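Local coordinates for protein O-methyltransferase, SAM-dependent (Legionella pneumophila subsp. pneumophila, PDB 3R3H) that probably transfers methyl groups from S-adenosylmethionine to hydroxyl oxygens of an acceptor, at residues E47-M52 against A75-L80; L55-R60 against S79-D84; P103-A108 against I114-G119. One frame throughout, in Å; residues are numbered along the deposited sequence.

Contact 1 (E47-M52 against A75-L80); sequences EQAQFM and ALAMSL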
ATOM      1  N   GLU A  47     -10.789   4.913  -2.572  1.00 39.63           N
ATOM      2  CA  GLU A  47      -9.529   4.295  -2.998  1.00 40.66           C
ATOM      3  C   GLU A  47      -8.828   3.567  -1.860  1.00 40.43           C
ATOM      4  O   GLU A  47      -7.962   2.703  -2.094  1.00 40.00           O
ATOM      5  CB  GLU A  47      -8.591   5.342  -3.607  1.00 40.16           C
ATOM      6  CG  GLU A  47      -9.034   6.766  -3.399  1.00 42.48           C
ATOM      7  CD  GLU A  47      -8.960   7.183  -1.956  1.00 43.43           C
ATOM      8  OE1 GLU A  47      -9.513   8.243  -1.600  1.00 43.19           O
ATOM      9  OE2 GLU A  47      -8.339   6.444  -1.178  1.00 45.52           O
ATOM     10  N   GLN A  48      -9.213   3.917  -0.637  1.00 40.54           N
ATOM     11  CA  GLN A  48      -8.644   3.293   0.538  1.00 41.88           C
ATOM     12  C   GLN A  48      -9.162   1.881   0.522  1.00 40.92           C
ATOM     13  O   GLN A  48      -8.436   0.928   0.815  1.00 40.99           O
ATOM     14  CB  GLN A  48      -9.130   3.987   1.808  1.00 45.89           C
ATOM     15  CG  GLN A  48      -8.017   4.625   2.598  1.00 51.13           C
ATOM     16  CD  GLN A  48      -7.284   5.665   1.765  1.00 54.07           C
ATOM     17  OE1 GLN A  48      -7.779   6.775   1.568  1.00 56.62           O
ATOM     18  NE2 GLN A  48      -6.109   5.304   1.255  1.00 54.53           N
ATOM     19  N   ALA A  49     -10.436   1.764   0.161  1.00 38.21           N
ATOM     20  CA  ALA A  49     -11.109   0.482   0.107  1.00 36.07           C
ATOM     21  C   ALA A  49     -10.612  -0.317  -1.086  1.00 35.67           C
ATOM     22  O   ALA A  49     -10.449  -1.535  -1.004  1.00 36.96           O
ATOM     23  CB  ALA A  49     -12.607   0.701   0.015  1.00 35.40           C
ATOM     24  N   GLN A  50     -10.375   0.363  -2.199  1.00 35.12           N
ATOM     25  CA  GLN A  50      -9.906  -0.323  -3.377  1.00 35.15           C
ATOM     26  C   GLN A  50      -8.484  -0.830  -3.134  1.00 37.16           C
ATOM     27  O   GLN A  50      -8.068  -1.841  -3.707  1.00 36.06           O
ATOM     28  CB  GLN A  50      -9.967   0.613  -4.574  1.00 34.97           C
ATOM     29  CG  GLN A  50      -9.421  -0.002  -5.842  1.00 37.66           C
ATOM     30  CD  GLN A  50      -9.944   0.671  -7.096  1.00 38.84           C
ATOM     31  OE1 GLN A  50      -9.334   0.579  -8.168  1.00 40.08           O
ATOM     32  NE2 GLN A  50     -11.093   1.338  -6.975  1.00 39.57           N
ATOM     33  N   PHE A  51      -7.744  -0.124  -2.279  1.00 37.97           N
ATOM     34  CA  PHE A  51      -6.388  -0.527  -1.945  1.00 37.18           C
ATOM     35  C   PHE A  51      -6.476  -1.774  -1.090  1.00 36.07           C
ATOM     36  O   PHE A  51      -5.680  -2.691  -1.251  1.00 36.06           O
ATOM     37  CB  PHE A  51      -5.661   0.578  -1.171  1.00 37.84           C
ATOM     38  CG  PHE A  51      -4.312   0.158  -0.633  1.00 39.59           C
ATOM     39  CD1 PHE A  51      -4.024   0.260   0.725  1.00 40.22           C
ATOM     40  CD2 PHE A  51      -3.336  -0.370  -1.479  1.00 40.60           C
ATOM     41  CE1 PHE A  51      -2.782  -0.160   1.239  1.00 39.32           C
ATOM     42  CE2 PHE A  51      -2.092  -0.792  -0.971  1.00 39.38           C
ATOM     43  CZ  PHE A  51      -1.821  -0.686   0.390  1.00 38.01           C
ATOM     44  N   MET A  52      -7.451  -1.798  -0.180  1.00 35.62           N
ATOM     45  CA  MET A  52      -7.660  -2.934   0.719  1.00 36.63           C
ATOM     46  C   MET A  52      -8.186  -4.162  -0.033  1.00 37.06           C
ATOM     47  O   MET A  52      -8.152  -5.291   0.471  1.00 38.08           O
ATOM     48  CB  MET A  52      -8.630  -2.554   1.848  1.00 38.09           C
ATOM     49  CG  MET A  52      -8.109  -1.449   2.791  1.00 39.51           C
ATOM     50  SD  MET A  52      -9.083  -1.264   4.302  1.00 39.08           S
ATOM     51  CE  MET A  52     -10.581  -0.604   3.622  1.00 39.20           C
ATOM     52  N   ALA A  75     -17.220  -3.219   4.142  1.00 23.88           N
ATOM     53  CA  ALA A  75     -17.538  -4.643   4.260  1.00 25.04           C
ATOM     54  C   ALA A  75     -17.926  -5.209   2.884  1.00 25.23           C
ATOM     55  O   ALA A  75     -17.618  -6.371   2.556  1.00 24.31           O
ATOM     56  CB  ALA A  75     -18.689  -4.842   5.257  1.00 24.54           C
ATOM     57  N   LEU A  76     -18.602  -4.374   2.094  1.00 24.52           N
ATOM     58  CA  LEU A  76     -19.038  -4.758   0.769  1.00 23.74           C
ATOM     59  C   LEU A  76     -17.837  -4.871  -0.153  1.00 25.89           C
ATOM     60  O   LEU A  76     -17.620  -5.911  -0.799  1.00 24.31           O
ATOM     61  CB  LEU A  76     -20.009  -3.712   0.238  1.00 23.48           C
ATOM     62  CG  LEU A  76     -20.543  -3.940  -1.182  1.00 22.94           C
ATOM     63  CD1 LEU A  76     -21.263  -5.287  -1.262  1.00 20.76           C
ATOM     64  CD2 LEU A  76     -21.481  -2.800  -1.532  1.00 22.53           C
ATOM     65  N   ALA A  77     -17.058  -3.790  -0.203  1.00 26.50           N
ATOM     66  CA  ALA A  77     -15.851  -3.734  -1.036  1.00 26.29           C
ATOM     67  C   ALA A  77     -14.963  -4.930  -0.752  1.00 25.90           C
ATOM     68  O   ALA A  77     -14.430  -5.537  -1.670  1.00 26.39           O
ATOM     69  CB  ALA A  77     -15.077  -2.447  -0.761  1.00 25.54           C
ATOM     70  N   MET A  78     -14.811  -5.261   0.529  1.00 26.12           N
ATOM     71  CA  MET A  78     -13.986  -6.390   0.943  1.00 27.02           C
ATOM     72  C   MET A  78     -14.479  -7.726   0.380  1.00 27.46           C
ATOM     73  O   MET A  78     -13.670  -8.509  -0.132  1.00 28.15           O
ATOM     74  CB  MET A  78     -13.909  -6.460   2.479  1.00 27.48           C
ATOM     75  CG  MET A  78     -12.719  -5.690   3.064  1.00 29.79           C
ATOM     76  SD  MET A  78     -12.623  -5.652   4.876  1.00 31.87           S
ATOM     77  CE  MET A  78     -12.389  -3.899   5.127  1.00 35.04           C
ATOM     78  N   SER A  79     -15.786  -7.999   0.457  1.00 30.02           N
ATOM     79  CA  SER A  79     -16.284  -9.279  -0.059  1.00 30.45           C
ATOM     80  C   SER A  79     -16.281  -9.315  -1.581  1.00 30.56           C
ATOM     81  O   SER A  79     -16.216 -10.382  -2.185  1.00 29.71           O
ATOM     82  CB  SER A  79     -17.689  -9.596   0.478  1.00 32.36           C
ATOM     83  OG  SER A  79     -18.691  -8.857  -0.179  1.00 35.64           O
ATOM     84  N   LEU A  80     -16.340  -8.142  -2.202  1.00 32.69           N
ATOM     85  CA  LEU A  80     -16.317  -8.061  -3.663  1.00 33.87           C
ATOM     86  C   LEU A  80     -14.974  -8.529  -4.190  1.00 35.00           C
ATOM     87  O   LEU A  80     -14.879  -9.022  -5.309  1.00 37.06           O
ATOM     88  CB  LEU A  80     -16.553  -6.628  -4.132  1.00 32.30           C
ATOM     89  CG  LEU A  80     -17.994  -6.130  -4.129  1.00 31.78           C
ATOM     90  CD1 LEU A  80     -18.005  -4.650  -4.471  1.00 30.85           C
ATOM     91  CD2 LEU A  80     -18.815  -6.911  -5.151  1.00 31.23           C
TER

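Contact 2 (L55-R60 against S79-D84); sequences LIRLTR and SLALPD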
ATOM      1  N   LEU A  55      -5.081  -5.629  -1.407  1.00 31.04           N
ATOM      2  CA  LEU A  55      -4.492  -6.348  -0.287  1.00 33.51           C
ATOM      3  C   LEU A  55      -5.084  -7.739  -0.089  1.00 35.47           C
ATOM      4  O   LEU A  55      -4.357  -8.704   0.204  1.00 35.65           O
ATOM      5  CB  LEU A  55      -4.653  -5.525   0.990  1.00 32.46           C
ATOM      6  CG  LEU A  55      -3.963  -4.157   0.954  1.00 32.75           C
ATOM      7  CD1 LEU A  55      -4.382  -3.337   2.158  1.00 32.27           C
ATOM      8  CD2 LEU A  55      -2.458  -4.331   0.922  1.00 32.43           C
ATOM      9  N   ILE A  56      -6.400  -7.836  -0.244  1.00 36.64           N
ATOM     10  CA  ILE A  56      -7.098  -9.099  -0.088  1.00 37.39           C
ATOM     11  C   ILE A  56      -6.685 -10.091  -1.172  1.00 38.27           C
ATOM     12  O   ILE A  56      -6.536 -11.291  -0.904  1.00 38.57           O
ATOM     13  CB  ILE A  56      -8.631  -8.847  -0.097  1.00 37.78           C
ATOM     14  CG1 ILE A  56      -9.008  -8.199   1.236  1.00 37.65           C
ATOM     15  CG2 ILE A  56      -9.411 -10.139  -0.367  1.00 36.58           C
ATOM     16  CD1 ILE A  56     -10.439  -7.865   1.401  1.00 35.94           C
ATOM     17  N   ARG A  57      -6.489  -9.594  -2.388  1.00 38.46           N
ATOM     18  CA  ARG A  57      -6.082 -10.453  -3.492  1.00 41.05           C
ATOM     19  C   ARG A  57      -4.650 -10.928  -3.216  1.00 42.28           C
ATOM     20  O   ARG A  57      -4.344 -12.119  -3.339  1.00 42.56           O
ATOM     21  CB  ARG A  57      -6.130  -9.678  -4.811  1.00 41.87           C
ATOM     22  CG  ARG A  57      -7.482  -9.067  -5.160  1.00 43.87           C
ATOM     23  CD  ARG A  57      -7.295  -7.904  -6.125  1.00 49.00           C
ATOM     24  NE  ARG A  57      -8.527  -7.156  -6.387  1.00 52.46           N
ATOM     25  CZ  ARG A  57      -8.557  -5.892  -6.828  1.00 54.97           C
ATOM     26  NH1 ARG A  57      -7.422  -5.221  -7.054  1.00 54.87           N
ATOM     27  NH2 ARG A  57      -9.723  -5.291  -7.058  1.00 54.33           N
ATOM     28  N   LEU A  58      -3.782  -9.987  -2.833  1.00 42.89           N
ATOM     29  CA  LEU A  58      -2.383 -10.292  -2.530  1.00 42.79           C
ATOM     30  C   LEU A  58      -2.248 -11.210  -1.313  1.00 44.09           C
ATOM     31  O   LEU A  58      -1.282 -11.964  -1.192  1.00 44.50           O
ATOM     32  CB  LEU A  58      -1.594  -8.998  -2.313  1.00 41.42           C
ATOM     33  CG  LEU A  58      -1.063  -8.247  -3.548  1.00 41.18           C
ATOM     34  CD1 LEU A  58      -2.102  -8.189  -4.653  1.00 42.95           C
ATOM     35  CD2 LEU A  58      -0.659  -6.857  -3.143  1.00 39.14           C
ATOM     36  N   THR A  59      -3.223 -11.144  -0.418  1.00 45.53           N
ATOM     37  CA  THR A  59      -3.237 -11.997   0.760  1.00 47.12           C
ATOM     38  C   THR A  59      -3.774 -13.375   0.363  1.00 48.52           C
ATOM     39  O   THR A  59      -3.425 -14.393   0.968  1.00 48.39           O
ATOM     40  CB  THR A  59      -4.164 -11.405   1.864  1.00 48.19           C
ATOM     41  OG1 THR A  59      -3.619 -10.172   2.343  1.00 49.95           O
ATOM     42  CG2 THR A  59      -4.310 -12.365   3.027  1.00 48.20           C
ATOM     43  N   ARG A  60      -4.616 -13.389  -0.671  1.00 49.85           N
ATOM     44  CA  ARG A  60      -5.258 -14.611  -1.146  1.00 49.64           C
ATOM     45  C   ARG A  60      -6.116 -15.047   0.026  1.00 48.04           C
ATOM     46  O   ARG A  60      -6.228 -16.228   0.356  1.00 47.02           O
ATOM     47  CB  ARG A  60      -4.210 -15.661  -1.494  1.00 50.93           C
ATOM     48  CG  ARG A  60      -3.292 -15.179  -2.590  1.00 53.30           C
ATOM     49  CD  ARG A  60      -2.126 -16.096  -2.854  1.00 55.64           C
ATOM     50  NE  ARG A  60      -1.014 -15.310  -3.378  1.00 58.77           N
ATOM     51  CZ  ARG A  60       0.075 -15.810  -3.948  1.00 60.15           C
ATOM     52  NH1 ARG A  60       0.216 -17.121  -4.081  1.00 61.42           N
ATOM     53  NH2 ARG A  60       1.017 -14.985  -4.385  1.00 61.23           N
ATOM     54  N   SER A  79     -15.786  -7.999   0.457  1.00 30.02           N
ATOM     55  CA  SER A  79     -16.284  -9.279  -0.059  1.00 30.45           C
ATOM     56  C   SER A  79     -16.281  -9.315  -1.581  1.00 30.56           C
ATOM     57  O   SER A  79     -16.216 -10.382  -2.185  1.00 29.71           O
ATOM     58  CB  SER A  79     -17.689  -9.596   0.478  1.00 32.36           C
ATOM     59  OG  SER A  79     -18.691  -8.857  -0.179  1.00 35.64           O
ATOM     60  N   LEU A  80     -16.340  -8.142  -2.202  1.00 32.69           N
ATOM     61  CA  LEU A  80     -16.317  -8.061  -3.663  1.00 33.87           C
ATOM     62  C   LEU A  80     -14.974  -8.529  -4.190  1.00 35.00           C
ATOM     63  O   LEU A  80     -14.879  -9.022  -5.309  1.00 37.06           O
ATOM     64  CB  LEU A  80     -16.553  -6.628  -4.132  1.00 32.30           C
ATOM     65  CG  LEU A  80     -17.994  -6.130  -4.129  1.00 31.78           C
ATOM     66  CD1 LEU A  80     -18.005  -4.650  -4.471  1.00 30.85           C
ATOM     67  CD2 LEU A  80     -18.815  -6.911  -5.151  1.00 31.23           C
ATOM     68  N   ALA A  81     -13.937  -8.363  -3.375  1.00 36.96           N
ATOM     69  CA  ALA A  81     -12.591  -8.757  -3.753  1.00 37.75           C
ATOM     70  C   ALA A  81     -12.292 -10.151  -3.217  1.00 39.30           C
ATOM     71  O   ALA A  81     -11.181 -10.653  -3.341  1.00 40.58           O
ATOM     72  CB  ALA A  81     -11.592  -7.751  -3.210  1.00 37.70           C
ATOM     73  N   LEU A  82     -13.301 -10.774  -2.624  1.00 41.08           N
ATOM     74  CA  LEU A  82     -13.165 -12.112  -2.064  1.00 42.58           C
ATOM     75  C   LEU A  82     -13.766 -13.173  -2.975  1.00 44.34           C
ATOM     76  O   LEU A  82     -14.708 -12.908  -3.732  1.00 42.85           O
ATOM     77  CB  LEU A  82     -13.859 -12.197  -0.696  1.00 41.95           C
ATOM     78  CG  LEU A  82     -13.178 -11.726   0.591  1.00 41.46           C
ATOM     79  CD1 LEU A  82     -14.099 -11.931   1.779  1.00 40.22           C
ATOM     80  CD2 LEU A  82     -11.909 -12.521   0.790  1.00 42.77           C
ATOM     81  N   PRO A  83     -13.224 -14.400  -2.914  1.00 46.89           N
ATOM     82  CA  PRO A  83     -13.751 -15.482  -3.752  1.00 49.37           C
ATOM     83  C   PRO A  83     -15.071 -16.029  -3.171  1.00 50.18           C
ATOM     84  O   PRO A  83     -15.346 -15.872  -1.978  1.00 50.13           O
ATOM     85  CB  PRO A  83     -12.612 -16.504  -3.742  1.00 47.17           C
ATOM     86  CG  PRO A  83     -11.996 -16.310  -2.394  1.00 46.49           C
ATOM     87  CD  PRO A  83     -11.971 -14.809  -2.245  1.00 46.72           C
ATOM     88  N   ASP A  84     -15.883 -16.651  -4.025  1.00 51.16           N
ATOM     89  CA  ASP A  84     -17.181 -17.222  -3.646  1.00 51.40           C
ATOM     90  C   ASP A  84     -17.225 -17.916  -2.276  1.00 50.97           C
ATOM     91  O   ASP A  84     -18.188 -17.750  -1.527  1.00 47.72           O
ATOM     92  CB  ASP A  84     -17.637 -18.224  -4.717  1.00 55.40           C
ATOM     93  CG  ASP A  84     -17.337 -17.755  -6.144  1.00 59.45           C
ATOM     94  OD1 ASP A  84     -16.144 -17.494  -6.457  1.00 61.58           O
ATOM     95  OD2 ASP A  84     -18.294 -17.667  -6.954  1.00 60.04           O
TER

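Contact 3 (P103-A108 against I114-G119); sequences PYWREA and IKLRLG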
ATOM      1  N   PRO A 103     -29.494  -4.201   1.869  1.00 31.79           N
ATOM      2  CA  PRO A 103     -30.128  -4.052   0.553  1.00 32.39           C
ATOM      3  C   PRO A 103     -29.058  -4.020  -0.552  1.00 33.42           C
ATOM      4  O   PRO A 103     -29.160  -4.730  -1.569  1.00 34.98           O
ATOM      5  CB  PRO A 103     -30.875  -2.719   0.678  1.00 29.30           C
ATOM      6  CG  PRO A 103     -31.246  -2.697   2.106  1.00 27.53           C
ATOM      7  CD  PRO A 103     -29.983  -3.164   2.794  1.00 30.01           C
ATOM      8  N   TYR A 104     -28.035  -3.189  -0.341  1.00 33.80           N
ATOM      9  CA  TYR A 104     -26.942  -3.051  -1.287  1.00 33.57           C
ATOM     10  C   TYR A 104     -26.142  -4.348  -1.372  1.00 33.81           C
ATOM     11  O   TYR A 104     -25.731  -4.764  -2.462  1.00 33.93           O
ATOM     12  CB  TYR A 104     -26.035  -1.905  -0.858  1.00 34.63           C
ATOM     13  CG  TYR A 104     -26.762  -0.595  -0.778  1.00 36.62           C
ATOM     14  CD1 TYR A 104     -27.374  -0.190   0.403  1.00 38.86           C
ATOM     15  CD2 TYR A 104     -26.865   0.231  -1.894  1.00 38.12           C
ATOM     16  CE1 TYR A 104     -28.063   0.999   0.478  1.00 40.54           C
ATOM     17  CE2 TYR A 104     -27.558   1.418  -1.841  1.00 40.25           C
ATOM     18  CZ  TYR A 104     -28.158   1.803  -0.650  1.00 42.29           C
ATOM     19  OH  TYR A 104     -28.872   2.984  -0.594  1.00 46.40           O
ATOM     20  N   TRP A 105     -25.911  -4.985  -0.229  1.00 33.14           N
ATOM     21  CA  TRP A 105     -25.181  -6.240  -0.228  1.00 34.38           C
ATOM     22  C   TRP A 105     -25.866  -7.276  -1.144  1.00 36.62           C
ATOM     23  O   TRP A 105     -25.191  -7.984  -1.891  1.00 35.44           O
ATOM     24  CB  TRP A 105     -25.063  -6.775   1.206  1.00 33.82           C
ATOM     25  CG  TRP A 105     -24.195  -5.924   2.133  1.00 31.49           C
ATOM     26  CD1 TRP A 105     -23.316  -4.932   1.774  1.00 29.79           C
ATOM     27  CD2 TRP A 105     -24.120  -6.025   3.564  1.00 30.47           C
ATOM     28  NE1 TRP A 105     -22.708  -4.411   2.893  1.00 28.60           N
ATOM     29  CE2 TRP A 105     -23.181  -5.057   4.003  1.00 30.01           C
ATOM     30  CE3 TRP A 105     -24.757  -6.839   4.519  1.00 29.19           C
ATOM     31  CZ2 TRP A 105     -22.860  -4.882   5.365  1.00 28.84           C
ATOM     32  CZ3 TRP A 105     -24.436  -6.663   5.882  1.00 29.93           C
ATOM     33  CH2 TRP A 105     -23.495  -5.687   6.286  1.00 27.40           C
ATOM     34  N   ARG A 106     -27.200  -7.350  -1.084  1.00 38.77           N
ATOM     35  CA  ARG A 106     -27.986  -8.276  -1.912  1.00 41.75           C
ATOM     36  C   ARG A 106     -27.831  -7.920  -3.380  1.00 42.68           C
ATOM     37  O   ARG A 106     -27.527  -8.765  -4.224  1.00 43.06           O
ATOM     38  CB  ARG A 106     -29.478  -8.181  -1.584  1.00 42.60           C
ATOM     39  CG  ARG A 106     -29.837  -8.422  -0.145  1.00 46.03           C
ATOM     40  CD  ARG A 106     -30.236  -9.850   0.089  1.00 49.15           C
ATOM     41  NE  ARG A 106     -30.213 -10.180   1.510  1.00 52.65           N
ATOM     42  CZ  ARG A 106     -30.847  -9.494   2.458  1.00 53.83           C
ATOM     43  NH1 ARG A 106     -31.567  -8.420   2.135  1.00 55.73           N
ATOM     44  NH2 ARG A 106     -30.762  -9.885   3.731  1.00 51.95           N
ATOM     45  N   GLU A 107     -28.081  -6.649  -3.660  1.00 44.34           N
ATOM     46  CA  GLU A 107     -27.988  -6.110  -4.998  1.00 47.60           C
ATOM     47  C   GLU A 107     -26.662  -6.505  -5.627  1.00 47.88           C
ATOM     48  O   GLU A 107     -26.598  -6.797  -6.819  1.00 49.12           O
ATOM     49  CB  GLU A 107     -28.124  -4.590  -4.930  1.00 49.68           C
ATOM     50  CG  GLU A 107     -27.833  -3.843  -6.222  1.00 55.41           C
ATOM     51  CD  GLU A 107     -27.780  -2.328  -6.006  1.00 59.71           C
ATOM     52  OE1 GLU A 107     -27.118  -1.640  -6.819  1.00 61.79           O
ATOM     53  OE2 GLU A 107     -28.403  -1.825  -5.030  1.00 62.30           O
ATOM     54  N   ALA A 108     -25.609  -6.534  -4.812  1.00 47.59           N
ATOM     55  CA  ALA A 108     -24.277  -6.891  -5.286  1.00 46.44           C
ATOM     56  C   ALA A 108     -23.927  -8.363  -5.070  1.00 45.86           C
ATOM     57  O   ALA A 108     -22.806  -8.773  -5.355  1.00 45.54           O
ATOM     58  CB  ALA A 108     -23.232  -6.000  -4.625  1.00 45.23           C
ATOM     59  N   ILE A 114     -21.099 -11.746   3.729  1.00 33.26           N
ATOM     60  CA  ILE A 114     -20.953 -10.776   4.805  1.00 32.20           C
ATOM     61  C   ILE A 114     -21.696 -11.172   6.091  1.00 34.03           C
ATOM     62  O   ILE A 114     -22.915 -11.340   6.107  1.00 35.46           O
ATOM     63  CB  ILE A 114     -21.427  -9.387   4.337  1.00 31.38           C
ATOM     64  CG1 ILE A 114     -20.633  -8.964   3.101  1.00 30.94           C
ATOM     65  CG2 ILE A 114     -21.218  -8.360   5.440  1.00 31.35           C
ATOM     66  CD1 ILE A 114     -21.174  -7.725   2.411  1.00 32.36           C
ATOM     67  N   LYS A 115     -20.938 -11.304   7.173  1.00 35.55           N
ATOM     68  CA  LYS A 115     -21.472 -11.689   8.469  1.00 34.71           C
ATOM     69  C   LYS A 115     -21.380 -10.511   9.455  1.00 33.72           C
ATOM     70  O   LYS A 115     -20.328 -10.255  10.030  1.00 34.89           O
ATOM     71  CB  LYS A 115     -20.678 -12.901   8.992  1.00 36.70           C
ATOM     72  CG  LYS A 115     -21.460 -13.833   9.909  1.00 43.20           C
ATOM     73  CD  LYS A 115     -22.013 -13.085  11.126  1.00 46.85           C
ATOM     74  CE  LYS A 115     -23.022 -13.913  11.909  1.00 49.03           C
ATOM     75  NZ  LYS A 115     -22.378 -14.958  12.759  1.00 52.29           N
ATOM     76  N   LEU A 116     -22.489  -9.802   9.645  1.00 31.65           N
ATOM     77  CA  LEU A 116     -22.535  -8.661  10.553  1.00 29.79           C
ATOM     78  C   LEU A 116     -22.605  -9.045  12.034  1.00 30.96           C
ATOM     79  O   LEU A 116     -23.383  -9.904  12.435  1.00 32.31           O
ATOM     80  CB  LEU A 116     -23.734  -7.783  10.207  1.00 27.02           C
ATOM     81  CG  LEU A 116     -23.959  -6.503  11.017  1.00 25.34           C
ATOM     82  CD1 LEU A 116     -22.857  -5.481  10.705  1.00 22.95           C
ATOM     83  CD2 LEU A 116     -25.309  -5.917  10.661  1.00 23.73           C
ATOM     84  N   ARG A 117     -21.779  -8.399  12.848  1.00 32.47           N
ATOM     85  CA  ARG A 117     -21.753  -8.659  14.289  1.00 33.57           C
ATOM     86  C   ARG A 117     -21.897  -7.327  14.986  1.00 33.26           C
ATOM     87  O   ARG A 117     -20.976  -6.523  14.984  1.00 37.11           O
ATOM     88  CB  ARG A 117     -20.431  -9.296  14.693  1.00 33.31           C
ATOM     89  CG  ARG A 117     -20.194 -10.646  14.068  1.00 35.03           C
ATOM     90  CD  ARG A 117     -21.051 -11.705  14.707  1.00 38.08           C
ATOM     91  NE  ARG A 117     -20.234 -12.658  15.452  1.00 41.61           N
ATOM     92  CZ  ARG A 117     -20.027 -12.619  16.767  1.00 43.63           C
ATOM     93  NH1 ARG A 117     -20.581 -11.670  17.520  1.00 43.93           N
ATOM     94  NH2 ARG A 117     -19.256 -13.538  17.334  1.00 45.40           N
ATOM     95  N   LEU A 118     -23.058  -7.087  15.576  1.00 33.45           N
ATOM     96  CA  LEU A 118     -23.327  -5.826  16.262  1.00 33.60           C
ATOM     97  C   LEU A 118     -22.848  -5.826  17.715  1.00 33.58           C
ATOM     98  O   LEU A 118     -22.795  -6.871  18.362  1.00 34.37           O
ATOM     99  CB  LEU A 118     -24.832  -5.538  16.221  1.00 31.00           C
ATOM    100  CG  LEU A 118     -25.381  -5.336  14.819  1.00 31.71           C
ATOM    101  CD1 LEU A 118     -26.886  -5.450  14.852  1.00 33.97           C
ATOM    102  CD2 LEU A 118     -24.947  -3.970  14.298  1.00 31.18           C
ATOM    103  N   GLY A 119     -22.497  -4.649  18.228  1.00 35.12           N
ATOM    104  CA  GLY A 119     -22.062  -4.555  19.613  1.00 35.93           C
ATOM    105  C   GLY A 119     -20.589  -4.235  19.804  1.00 35.69           C
ATOM    106  O   GLY A 119     -19.809  -4.275  18.843  1.00 36.11           O
TER

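Contact 1 (E47-M52 against A75-L80)
Ala49 and Met52 of helix 46-59 meet Ala77 and Met78 of helix 73-80 in a small, buried and purely apolar contact between two helices on the same face of the central sheet, the two that flank strand 63-68 in sequence. It is packing between helices that cover one face of the sheet in a Rossmann-like class I methyltransferase fold. Two methyl-to-methyl touches carry it. At the first, the CB atoms of Ala49 and Ala77 lie 4.1 Å apart. With nothing longer than a methyl on either side, the backbones come close here, CA of Ala49 standing 6.4 Å from CA of Ala77. At the second, the terminal methyls of two methionines touch, Met52 CE to Met78 CE at 4.0 Å, and the two side chains meet at a slant. CB of Met52 already points at the other helix, and the bend at its last torsion (chi3 -69°) folds CE back along the helix to lie over the Ala49 side. Met78 starts less directly; its extended middle torsion followed by a bend at chi3 brings its methyl up to Met52 CE, with Met52 SD only slightly farther away. On the far side of helix 73-80, Ser79 OG turns back to Leu76 O (3.2 Å), a carbonyl that also takes the helical N-H of Leu80. Around the pair, Leu27 of helix 25-32 covers Ala77, Val64 and Glu66 of strand 63-68 lie against Met78, and Phe51 of helix 46-59 packs on Leu208 of the second subunit.

Contact 2 (L55-R60 against S79-D84)
Ile56 packs against Ala81 and Leu82 where two neighbouring helices finish: 55-60 ends its helix in a Schellman motif, and 79-84 is the turn that leaves helix 73-80 for strand 87-92. Arg60, with positive phi (63°), is the C-prime residue of the motif; Ala61 N returns to Ile56 O and Arg60 N, weakly, to Arg57 O. The branch methyl CG2 of Ile56 does most of the touching. It stands 3.5 Å from Ala81 O and 3.6 Å from Leu82 CD2, filling the angle between a backbone carbonyl and a leucine methyl. With CG1 beside the backbone N (chi1 -73°), CG2 is left on the side that faces the turn. The Ile56 and Leu82 side chains cross at about a right angle. Ala81 presents its CB to the same CG2 at 4.3 Å, more loosely. Next to it the chain of Arg57 runs past, bringing NE to 4.5 Å from Ala81 CB, with the guanidinium oblique to that methyl; its charged end continues to a cation-pi contact with Phe204 of the second subunit. One turn on, Thr59 OG1 folds back onto Leu55 O (2.7 Å) from above the carbonyl plane. Lys113 NZ hydrogen-bonds to Ser79 O and Leu82 O, holding the turn. Between the two segments the chemistry is that of methyls, one backbone carbonyl oxygen and the side of the Arg57 chain, which implies cohesion by shape and dispersion, with the charge of Arg57 directed to the dimer interface.

Contact 3 (P103-A108 against I114-G119)
Trp105 of helix 102-107 turns one indole face to Ile114 at the beginning of strand 114-118, and this CH-pi contact is the dense part; beyond it, toward Leu116, the packing thins out. Ile114 CD1 sits over the face, 3.4 Å from the centroid of the five-membered ring of Trp105 and only 5° off its normal, so that the methyl is almost directly above the ring. The other branch of the isoleucine covers the six-membered ring of the same indole, Ile114 CG2 reaching Trp105 CH2 at 3.6 Å. One side chain thus spans the bicycle, a methyl for each ring. Its chi1 (-57°) turns both branches toward the indole, and the extended chi2 (170°) carries CD1 out over the five-membered ring. Trp105 reaches over from its helix with CG beside its own backbone N. The loose side is different: Leu116 CB comes only to the ring's edge, near its plane, 4.5 Å from Trp105 CH2, and Leu116 itself is partly exposed, while Lys115 between the two points away. Past this point the strand diverges from the helix. The helix and strand belong to the beta-alpha-beta unit formed by strand 87-92, helix 102-107 and strand 114-118, which leads to an outer strand of the sheet. Val88 and Thr90 of strand 87-92 back Ile114, and Leu76 of helix 73-80 also touches the indole. The one polar atom of the ring, NE1, gives its hydrogen to Gly72 O. The chemistry implies an indole with one face covered by two methyls of Ile114, while the bond from NE1 to Gly72 O probably helps set the ring's rotation.

In the fold
All three contacts lie in the alpha/beta methyltransferase fold, contacts 1 and 2 in its helical layer and contact 3 between a helix and strand 114-118. Contacts 1 and 2 lie about 9 Å apart, centre to centre, on the same pair of helices, 46-59 and 73-80; they share Ser79 and Leu80 and touch through Met78 CG and Ile56 CD1, 3.6 Å apart. Contact 3 comes later in the chain, its centre about 14 Å from that of contact 1 and 17 Å from that of contact 2. Helix 73-80 links them: Leu76 packs on Trp105 and Ser79 on Ile114. One layer of helices thus runs from the second subunit, touched by contacts 1 and 2, to outer strand 114-118.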